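Local coordinates for protein Bm4233, isoform b (Brugia malayi, PDB 6ANY) that probably binds and transports sterols or other lipids as a secreted venom allergen-like protein of the CAP superfamily, and is a vaccine candidate for lymphatic filariasis, at residues K14-Q19 / H144-G149; L26-K31 / L176-G181; K113-N118 / H134-A139. All coordinates share one frame; numbering follows the deposited sequence.

Contact 1: K14-Q19 / H144-G149; sequences KDIVRQ and HKIGCG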
loop_
_atom_site.group_PDB
_atom_site.type_symbol
_atom_site.label_atom_id
_atom_site.label_comp_id
_atom_site.label_asym_id
_atom_site.label_seq_id
_atom_site.Cartn_x
_atom_site.Cartn_y
_atom_site.Cartn_z
ATOM N N LYS A 14 -8.839 1.154 -9.593
ATOM C CA LYS A 14 -9.402 -0.106 -9.138
ATOM C C LYS A 14 -8.376 -1.217 -9.012
ATOM O O LYS A 14 -8.378 -1.967 -8.050
ATOM C CB LYS A 14 -10.453 -0.629 -10.095
ATOM C CG LYS A 14 -11.683 0.222 -10.172
ATOM C CD LYS A 14 -12.695 -0.253 -11.237
ATOM C CE LYS A 14 -13.211 0.877 -12.139
ATOM N NZ LYS A 14 -14.703 0.775 -12.344
ATOM N N ASP A 15 -7.516 -1.365 -10.013
ATOM C CA ASP A 15 -6.519 -2.420 -9.967
ATOM C C ASP A 15 -5.580 -2.248 -8.740
ATOM O O ASP A 15 -5.130 -3.235 -8.107
ATOM C CB ASP A 15 -5.737 -2.433 -11.270
ATOM C CG ASP A 15 -6.560 -2.933 -12.450
ATOM O OD1 ASP A 15 -7.692 -3.384 -12.245
ATOM O OD2 ASP A 15 -6.083 -2.849 -13.613
ATOM N N ILE A 16 -5.249 -1.007 -8.435
ATOM C CA ILE A 16 -4.348 -0.736 -7.324
ATOM C C ILE A 16 -5.027 -1.150 -6.033
ATOM O O ILE A 16 -4.412 -1.843 -5.221
ATOM C CB ILE A 16 -3.992 0.732 -7.237
ATOM C CG1 ILE A 16 -2.957 1.038 -8.289
ATOM C CG2 ILE A 16 -3.507 1.106 -5.817
ATOM C CD1 ILE A 16 -2.815 2.515 -8.589
ATOM N N VAL A 17 -6.305 -0.772 -5.891
ATOM C CA VAL A 17 -7.051 -1.051 -4.657
ATOM C C VAL A 17 -7.307 -2.549 -4.471
ATOM O O VAL A 17 -7.145 -3.079 -3.376
ATOM C CB VAL A 17 -8.394 -0.255 -4.633
ATOM C CG1 VAL A 17 -9.300 -0.751 -3.546
ATOM C CG2 VAL A 17 -8.116 1.207 -4.376
ATOM N N ARG A 18 -7.721 -3.207 -5.542
ATOM C CA ARG A 18 -8.027 -4.592 -5.556
ATOM C C ARG A 18 -6.794 -5.404 -5.253
ATOM O O ARG A 18 -6.875 -6.295 -4.362
ATOM C CB ARG A 18 -8.610 -5.039 -6.923
ATOM C CG ARG A 18 -10.020 -4.519 -7.086
ATOM C CD ARG A 18 -10.520 -4.485 -8.506
ATOM N NE ARG A 18 -11.846 -3.816 -8.598
ATOM C CZ ARG A 18 -12.526 -3.591 -9.738
ATOM N NH1 ARG A 18 -12.064 -3.980 -10.953
ATOM N NH2 ARG A 18 -13.679 -2.962 -9.658
ATOM N N GLN A 19 -5.656 -5.060 -5.872
ATOM C CA GLN A 19 -4.388 -5.742 -5.540
ATOM C C GLN A 19 -3.963 -5.579 -4.066
ATOM O O GLN A 19 -3.610 -6.551 -3.407
ATOM C CB GLN A 19 -3.205 -5.311 -6.463
ATOM C CG GLN A 19 -1.859 -5.900 -6.059
ATOM C CD GLN A 19 -0.679 -5.266 -6.792
ATOM O OE1 GLN A 19 -0.474 -4.044 -6.690
ATOM N NE2 GLN A 19 0.094 -6.069 -7.522
ATOM N N HIS A 144 -6.644 2.992 5.908
ATOM C CA HIS A 144 -7.843 2.655 5.142
ATOM C C HIS A 144 -8.070 3.470 3.900
ATOM O O HIS A 144 -9.036 3.223 3.197
ATOM C CB HIS A 144 -9.129 2.659 6.015
ATOM C CG HIS A 144 -9.529 3.986 6.563
ATOM N ND1 HIS A 144 -8.982 4.520 7.724
ATOM C CD2 HIS A 144 -10.536 4.820 6.199
ATOM C CE1 HIS A 144 -9.615 5.648 8.013
ATOM N NE2 HIS A 144 -10.558 5.848 7.106
ATOM N N LYS A 145 -7.150 4.373 3.586
ATOM C CA LYS A 145 -7.266 5.258 2.423
ATOM C C LYS A 145 -6.014 5.206 1.580
ATOM O O LYS A 145 -4.914 5.223 2.097
ATOM C CB LYS A 145 -7.499 6.712 2.864
ATOM C CG LYS A 145 -8.769 6.854 3.687
ATOM C CD LYS A 145 -9.188 8.287 3.936
ATOM C CE LYS A 145 -8.636 8.808 5.265
ATOM N NZ LYS A 145 -9.218 10.165 5.632
ATOM N N ILE A 146 -6.170 5.177 0.277
ATOM C CA ILE A 146 -5.007 5.097 -0.624
ATOM C C ILE A 146 -5.296 5.959 -1.835
ATOM O O ILE A 146 -6.404 5.995 -2.298
ATOM C CB ILE A 146 -4.666 3.660 -1.021
ATOM C CG1 ILE A 146 -3.375 3.664 -1.846
ATOM C CG2 ILE A 146 -5.814 2.986 -1.790
ATOM C CD1 ILE A 146 -2.833 2.277 -2.125
ATOM N N GLY A 147 -4.276 6.633 -2.325
ATOM C CA GLY A 147 -4.379 7.366 -3.548
ATOM C C GLY A 147 -2.999 7.450 -4.158
ATOM O O GLY A 147 -1.989 7.593 -3.444
ATOM N N CYS A 148 -2.970 7.364 -5.480
ATOM C CA CYS A 148 -1.705 7.211 -6.198
ATOM C C CYS A 148 -1.646 8.064 -7.434
ATOM O O CYS A 148 -2.671 8.427 -8.033
ATOM C CB CYS A 148 -1.429 5.775 -6.618
ATOM S SG CYS A 148 -1.550 4.520 -5.311
ATOM N N GLY A 149 -0.425 8.422 -7.781
ATOM C CA GLY A 149 -0.180 9.313 -8.923
ATOM C C GLY A 149 0.909 8.711 -9.781
ATOM O O GLY A 149 1.820 8.095 -9.262
#
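I16 and V17 of helix 10-28 pack on I146 and C148 of strand 145-153, part of the alpha-beta-alpha sandwich of the CAP fold, in which helices lie against a central sheet. The short axes of 14-19 and 145-149 pass 9.5 Å apart at 137°, so the helix runs askew over the strand, roughly against its direction. Both strand residues aim their CB atoms at the helix; G147, between them, has no side chain. The bump on the helix is I16: its CG2 fits between the two strand side chains, 3.9 Å from I146 CD1 and 4.0 Å from C148 SG. Its CG1 lies anti to the carbonyl carbon (chi1 -78°), and with chi2 extended this puts I16 CD1 beside C148, 4.1 Å from C148 CB. I146 is forked. With CG1 anti to the backbone N (chi1 -175°), its CD1 arm meets I16 while I146 CG2 lies 3.9 Å from V17 CG2, the two side chains passing antiparallel. W51 of the adjoining strand 50-51 touches I16, V17 and C148, extending the same apolar layer. The sulfur that I16 packs against is bonded to C164 of strand 159-167, and I16 CD1 lies 4.0 Å from C148 SG.

Contact 2: L26-K31 / L176-G181; sequences LLIHGK and LIYELG. With NAG (2-acetamido-2-deoxy-beta-D-glucopyranose), chain C.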
loop_
_atom_site.group_PDB
_atom_site.type_symbol
_atom_site.label_atom_id
_atom_site.label_comp_id
_atom_site.label_asym_id
_atom_site.label_seq_id
_atom_site.Cartn_x
_atom_site.Cartn_y
_atom_site.Cartn_z
ATOM N N LEU A 26 -4.909 -12.012 1.878
ATOM C CA LEU A 26 -3.987 -13.177 1.882
ATOM C C LEU A 26 -3.117 -13.158 3.103
ATOM O O LEU A 26 -2.933 -14.179 3.737
ATOM C CB LEU A 26 -3.105 -13.214 0.647
ATOM C CG LEU A 26 -3.809 -13.592 -0.660
ATOM C CD1 LEU A 26 -2.838 -13.466 -1.796
ATOM C CD2 LEU A 26 -4.358 -15.018 -0.696
ATOM N N LEU A 27 -2.631 -11.979 3.487
ATOM C CA LEU A 27 -1.798 -11.861 4.669
ATOM C C LEU A 27 -2.529 -12.230 5.956
ATOM O O LEU A 27 -1.961 -12.975 6.786
ATOM C CB LEU A 27 -1.316 -10.419 4.828
ATOM C CG LEU A 27 -0.345 -10.094 5.915
ATOM C CD1 LEU A 27 0.965 -10.906 5.786
ATOM C CD2 LEU A 27 -0.114 -8.606 5.941
ATOM N N ILE A 28 -3.721 -11.654 6.192
ATOM C CA ILE A 28 -4.466 -11.960 7.463
ATOM C C ILE A 28 -5.060 -13.396 7.511
ATOM O O ILE A 28 -5.367 -13.889 8.575
ATOM C CB ILE A 28 -5.555 -10.954 7.792
ATOM C CG1 ILE A 28 -6.570 -10.877 6.679
ATOM C CG2 ILE A 28 -4.955 -9.573 8.095
ATOM C CD1 ILE A 28 -7.739 -10.032 7.070
ATOM N N HIS A 29 -5.112 -14.070 6.361
ATOM C CA HIS A 29 -5.472 -15.456 6.287
ATOM C C HIS A 29 -4.285 -16.415 6.431
ATOM O O HIS A 29 -4.492 -17.602 6.339
ATOM C CB HIS A 29 -6.212 -15.758 5.002
ATOM C CG HIS A 29 -7.630 -15.343 5.039
ATOM N ND1 HIS A 29 -8.036 -14.046 4.797
ATOM C CD2 HIS A 29 -8.743 -16.028 5.412
ATOM C CE1 HIS A 29 -9.347 -13.976 4.921
ATOM N NE2 HIS A 29 -9.796 -15.175 5.267
ATOM N N GLY A 30 -3.100 -15.918 6.798
ATOM C CA GLY A 30 -1.962 -16.786 7.055
ATOM C C GLY A 30 -1.391 -17.434 5.811
ATOM O O GLY A 30 -0.783 -18.493 5.930
ATOM N N LYS A 31 -1.573 -16.823 4.631
ATOM C CA LYS A 31 -1.129 -17.468 3.363
ATOM C C LYS A 31 0.231 -16.972 2.849
ATOM O O LYS A 31 0.668 -17.451 1.783
ATOM C CB LYS A 31 -2.131 -17.270 2.216
ATOM C CG LYS A 31 -3.604 -17.361 2.599
ATOM C CD LYS A 31 -4.291 -18.671 2.231
ATOM C CE LYS A 31 -3.708 -19.854 2.957
ATOM N NZ LYS A 31 -4.738 -20.929 3.103
ATOM N N LEU A 176 1.904 -2.316 16.505
ATOM C CA LEU A 176 1.804 -3.524 15.674
ATOM C C LEU A 176 1.445 -3.126 14.247
ATOM O O LEU A 176 0.655 -2.211 14.056
ATOM C CB LEU A 176 0.718 -4.482 16.205
ATOM C CG LEU A 176 0.868 -4.929 17.680
ATOM C CD1 LEU A 176 -0.316 -5.832 18.026
ATOM C CD2 LEU A 176 2.210 -5.615 17.986
ATOM N N ILE A 177 1.909 -3.883 13.287
ATOM C CA ILE A 177 1.608 -3.638 11.878
ATOM C C ILE A 177 0.108 -3.902 11.634
ATOM O O ILE A 177 -0.613 -3.092 11.017
ATOM C CB ILE A 177 2.470 -4.539 10.990
ATOM C CG1 ILE A 177 3.961 -4.175 11.206
ATOM C CG2 ILE A 177 2.045 -4.402 9.502
ATOM C CD1 ILE A 177 4.893 -5.290 10.874
ATOM N N TYR A 178 -0.345 -5.032 12.165
ATOM C CA TYR A 178 -1.756 -5.349 12.228
ATOM C C TYR A 178 -2.056 -6.208 13.453
ATOM O O TYR A 178 -1.171 -6.782 14.006
ATOM C CB TYR A 178 -2.234 -6.048 10.944
ATOM C CG TYR A 178 -1.567 -7.363 10.591
ATOM C CD1 TYR A 178 -0.410 -7.382 9.832
ATOM C CD2 TYR A 178 -2.141 -8.595 10.951
ATOM C CE1 TYR A 178 0.207 -8.559 9.481
ATOM C CE2 TYR A 178 -1.523 -9.815 10.623
ATOM C CZ TYR A 178 -0.328 -9.800 9.891
ATOM O OH TYR A 178 0.318 -10.986 9.523
ATOM N N GLU A 179 -3.307 -6.249 13.888
ATOM C CA GLU A 179 -3.691 -6.992 15.121
ATOM C C GLU A 179 -3.731 -8.503 14.845
ATOM O O GLU A 179 -4.263 -8.934 13.831
ATOM C CB GLU A 179 -5.052 -6.567 15.688
ATOM C CG GLU A 179 -5.176 -5.111 15.998
ATOM C CD GLU A 179 -6.605 -4.740 16.431
ATOM O OE1 GLU A 179 -7.309 -5.692 16.944
ATOM O OE2 GLU A 179 -6.973 -3.518 16.238
ATOM N N LEU A 180 -3.158 -9.279 15.763
ATOM C CA LEU A 180 -3.228 -10.742 15.740
ATOM C C LEU A 180 -4.614 -11.242 16.091
ATOM O O LEU A 180 -5.186 -10.858 17.096
ATOM C CB LEU A 180 -2.248 -11.355 16.706
ATOM C CG LEU A 180 -0.754 -11.026 16.428
ATOM C CD1 LEU A 180 0.103 -11.773 17.404
ATOM C CD2 LEU A 180 -0.364 -11.457 15.038
ATOM N N GLY A 181 -5.193 -12.027 15.196
ATOM C CA GLY A 181 -6.525 -12.551 15.416
ATOM C C GLY A 181 -7.005 -13.310 14.219
ATOM O O GLY A 181 -6.237 -13.718 13.341
HETATM C C1 NAG C . 6.812 -3.430 21.010
HETATM C C2 NAG C . 5.654 -3.108 21.933
HETATM C C3 NAG C . 6.101 -2.060 22.950
HETATM C C4 NAG C . 7.431 -2.455 23.607
HETATM C C5 NAG C . 8.464 -2.837 22.539
HETATM C C6 NAG C . 9.789 -3.332 23.107
HETATM C C7 NAG C . 3.360 -3.335 21.147
HETATM C C8 NAG C . 2.220 -2.667 20.445
HETATM N N2 NAG C . 4.517 -2.679 21.135
HETATM O O3 NAG C . 5.102 -1.908 23.961
HETATM O O4 NAG C . 7.912 -1.359 24.409
HETATM O O5 NAG C . 7.942 -3.876 21.725
HETATM O O6 NAG C . 9.534 -4.290 24.137
HETATM O O7 NAG C . 3.230 -4.413 21.693
#
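The Schellman motif that ends helix 10-28 carries this contact: K31 N bonds to L26 O and G30 N to L27 O, with G30 at positive phi as the C-prime residue. Within this turn, L27 and I28 receive the ring of Y178. L27 CD2 is 3.6 Å from Y178 CE1, and L27 CG and CD1 each lie 3.8 Å from Y178 OH, so the leucine meets the ring at its CE1 and hydroxyl end. I28 meets the other side of the ring, nearer its base, through its beta-branch methyl, CG2 being 4.1 Å from Y178 CD2. Both aliphatic groups approach the ring obliquely. Y178 holds its CG between the backbone N and the carbonyl carbon (chi1 60°), a setting that carries the ring from the 176-181 backbone to the helix end. Its hydroxyl is hydrogen-bonded to P41 O, giving this buried polar group a partner amid the hydrocarbon. Two residues earlier, L176 CG packs 3.8 Å from C8 of the NAG acetamide, part of an attached glycan. In the fold, the contact joins the end of helix 10-28 to the loop before the weakly bonded strand 179-180, antiparallel to 43-44: I28 bonds by backbone to G43, and E179 to K44.

Contact 3: K113-N118 / H134-A139; sequences KLYKQN and HFTQMA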
loop_
_atom_site.group_PDB
_atom_site.type_symbol
_atom_site.label_atom_id
_atom_site.label_comp_id
_atom_site.label_asym_id
_atom_site.label_seq_id
_atom_site.Cartn_x
_atom_site.Cartn_y
_atom_site.Cartn_z
ATOM N N LYS A 113 11.306 -11.251 0.819
ATOM C CA LYS A 113 12.769 -11.012 0.617
ATOM C C LYS A 113 13.522 -10.391 1.787
ATOM O O LYS A 113 14.654 -10.751 1.970
ATOM C CB LYS A 113 13.034 -10.140 -0.591
ATOM C CG LYS A 113 12.386 -10.605 -1.864
ATOM C CD LYS A 113 12.651 -12.067 -2.220
ATOM C CE LYS A 113 13.752 -12.266 -3.247
ATOM N NZ LYS A 113 13.490 -13.424 -4.166
ATOM N N LEU A 114 12.910 -9.465 2.537
ATOM C CA LEU A 114 13.599 -8.735 3.608
ATOM C C LEU A 114 12.990 -8.803 5.031
ATOM O O LEU A 114 13.626 -8.330 5.994
ATOM C CB LEU A 114 13.700 -7.286 3.224
ATOM C CG LEU A 114 14.477 -7.000 1.931
ATOM C CD1 LEU A 114 14.160 -5.582 1.529
ATOM C CD2 LEU A 114 15.977 -7.183 2.160
ATOM N N TYR A 115 11.778 -9.281 5.170
ATOM C CA TYR A 115 11.050 -9.220 6.462
ATOM C C TYR A 115 11.288 -10.519 7.255
ATOM O O TYR A 115 10.779 -11.552 6.930
ATOM C CB TYR A 115 9.572 -8.966 6.241
ATOM C CG TYR A 115 8.798 -8.759 7.493
ATOM C CD1 TYR A 115 8.237 -9.826 8.191
ATOM C CD2 TYR A 115 8.630 -7.526 7.984
ATOM C CE1 TYR A 115 7.512 -9.626 9.345
ATOM C CE2 TYR A 115 7.878 -7.322 9.105
ATOM C CZ TYR A 115 7.367 -8.398 9.803
ATOM O OH TYR A 115 6.638 -8.196 10.922
ATOM N N LYS A 116 12.104 -10.424 8.286
ATOM C CA LYS A 116 12.422 -11.588 9.074
ATOM C C LYS A 116 11.246 -11.952 9.975
ATOM O O LYS A 116 10.408 -11.104 10.347
ATOM C CB LYS A 116 13.677 -11.325 9.951
ATOM C CG LYS A 116 13.340 -10.535 11.213
ATOM C CD LYS A 116 14.577 -10.125 12.033
ATOM C CE LYS A 116 14.133 -9.197 13.135
ATOM N NZ LYS A 116 15.248 -8.669 13.923
ATOM N N GLN A 117 11.182 -13.223 10.322
ATOM C CA GLN A 117 10.190 -13.716 11.286
ATOM C C GLN A 117 10.045 -12.774 12.484
ATOM O O GLN A 117 11.040 -12.528 13.193
ATOM C CB GLN A 117 10.605 -15.111 11.765
ATOM C CG GLN A 117 9.833 -15.604 12.983
ATOM C CD GLN A 117 8.864 -16.661 12.605
ATOM O OE1 GLN A 117 7.766 -16.355 12.140
ATOM N NE2 GLN A 117 9.292 -17.934 12.741
ATOM N N ASN A 118 8.814 -12.240 12.676
ATOM C CA ASN A 118 8.486 -11.247 13.695
ATOM C C ASN A 118 7.111 -11.596 14.360
ATOM O O ASN A 118 6.131 -10.934 14.104
ATOM C CB ASN A 118 8.432 -9.819 13.085
ATOM C CG ASN A 118 8.280 -8.731 14.158
ATOM O OD1 ASN A 118 8.819 -8.897 15.244
ATOM N ND2 ASN A 118 7.516 -7.634 13.878
ATOM N N HIS A 134 7.976 -0.145 2.991
ATOM C CA HIS A 134 7.022 -0.008 1.904
ATOM C C HIS A 134 5.907 -1.061 2.091
ATOM O O HIS A 134 4.724 -0.761 2.037
ATOM C CB HIS A 134 7.678 -0.095 0.527
ATOM C CG HIS A 134 8.832 0.815 0.358
ATOM N ND1 HIS A 134 10.127 0.413 0.587
ATOM C CD2 HIS A 134 8.888 2.142 0.086
ATOM C CE1 HIS A 134 10.932 1.448 0.440
ATOM N NE2 HIS A 134 10.203 2.512 0.150
ATOM N N PHE A 135 6.325 -2.282 2.347
ATOM C CA PHE A 135 5.457 -3.384 2.614
ATOM C C PHE A 135 4.600 -3.099 3.879
ATOM O O PHE A 135 3.420 -3.309 3.865
ATOM C CB PHE A 135 6.273 -4.664 2.829
ATOM C CG PHE A 135 5.551 -5.685 3.648
ATOM C CD1 PHE A 135 4.462 -6.337 3.148
ATOM C CD2 PHE A 135 5.976 -5.986 4.929
ATOM C CE1 PHE A 135 3.779 -7.295 3.906
ATOM C CE2 PHE A 135 5.286 -6.877 5.715
ATOM C CZ PHE A 135 4.176 -7.513 5.218
ATOM N N THR A 136 5.204 -2.597 4.951
ATOM C CA THR A 136 4.489 -2.414 6.205
ATOM C C THR A 136 3.374 -1.391 6.064
ATOM O O THR A 136 2.271 -1.637 6.546
ATOM C CB THR A 136 5.417 -2.149 7.373
ATOM O OG1 THR A 136 6.271 -1.035 7.115
ATOM C CG2 THR A 136 6.259 -3.426 7.748
ATOM N N GLN A 137 3.593 -0.348 5.254
ATOM C CA GLN A 137 2.559 0.631 4.967
ATOM C C GLN A 137 1.434 -0.017 4.179
ATOM O O GLN A 137 0.276 0.253 4.439
ATOM C CB GLN A 137 3.156 1.818 4.245
ATOM C CG GLN A 137 2.202 2.878 3.797
ATOM C CD GLN A 137 1.478 3.528 4.946
ATOM O OE1 GLN A 137 1.937 4.565 5.483
ATOM N NE2 GLN A 137 0.316 2.983 5.295
ATOM N N MET A 138 1.764 -0.860 3.191
ATOM C CA MET A 138 0.720 -1.527 2.404
ATOM C C MET A 138 -0.049 -2.485 3.298
ATOM O O MET A 138 -1.201 -2.786 3.031
ATOM C CB MET A 138 1.295 -2.371 1.222
ATOM C CG MET A 138 1.910 -1.597 0.088
ATOM S SD MET A 138 2.472 -2.621 -1.237
ATOM C CE MET A 138 0.942 -3.279 -1.957
ATOM N N ALA A 139 0.636 -3.055 4.297
ATOM C CA ALA A 139 -0.002 -3.992 5.224
ATOM C C ALA A 139 -0.609 -3.393 6.502
ATOM O O ALA A 139 -1.067 -4.133 7.331
ATOM C CB ALA A 139 0.983 -5.058 5.570
#
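Y115 and F135 form a T-shaped (edge-to-face) aromatic pair that joins the segment leaving helix 110-114 to helix 133-138 within the CAP fold. Both CB atoms point across the contact. The ring centroids are 5.7 Å apart and the planes are inclined at 68°, which supports the edge-to-face assignment. F135 provides the edge: its CE2 stands 4.1 Å from Y115 CD2, over one face of the tyrosine ring but offset toward the rim. Each side chain holds CG anti to the backbone N (chi1 -174° in Y115), and across the gap the two cross at about a right angle.

Apolar packing adds a smaller piece from the very next residue of the helix, T136. T136 CG2 approaches the tyrosine obliquely, 4.4 Å from Y115 CE2, while the hydroxyl of T136 is hydrogen-bonded to N171 OD1. V127 of helix 125-128 and the loop residues M40, V132 and I177 also touch the Y115 side chain.

The two segments share no hydrogen bond; each is held by bonds of its own. On the helical side, M138 N bonds to H134 O at 3.2 Å and A139 N to F135 O at 2.8 Å. On the other, the tyrosine hydroxyl receives a donor from within its own segment. N118 ND2, also bonded to N122 O, donates to Y115 OH at 3.1 Å, with an N-H...O angle of 154° and the oxygen lying essentially in the amide plane.

From the N terminus, helix 10-28 supplies one side of two contacts: 14-19 opens contact 1 and the helix end, 26-31, opens contact 2. Contact 3 then forms and closes wholly within the chain between, joining 113-118 to 134-139. Contact 1 closes at 144-149, soon after helix 133-138, and contact 2 closes last at 176-181. Contacts 1 and 2 therefore cross, while contact 3 nests inside both loops. In space contacts 2 and 3 abut: I177 CD1 lies 3.4 Å from Y115 OH, and L27 CD2 3.7 Å from A139 CB. Contact 1 touches neither. Contacts 1 and 2 tie helix 10-28 to the central sheet and to 176-181; contact 3 joins helix 133-138 to the segment after helix 110-114.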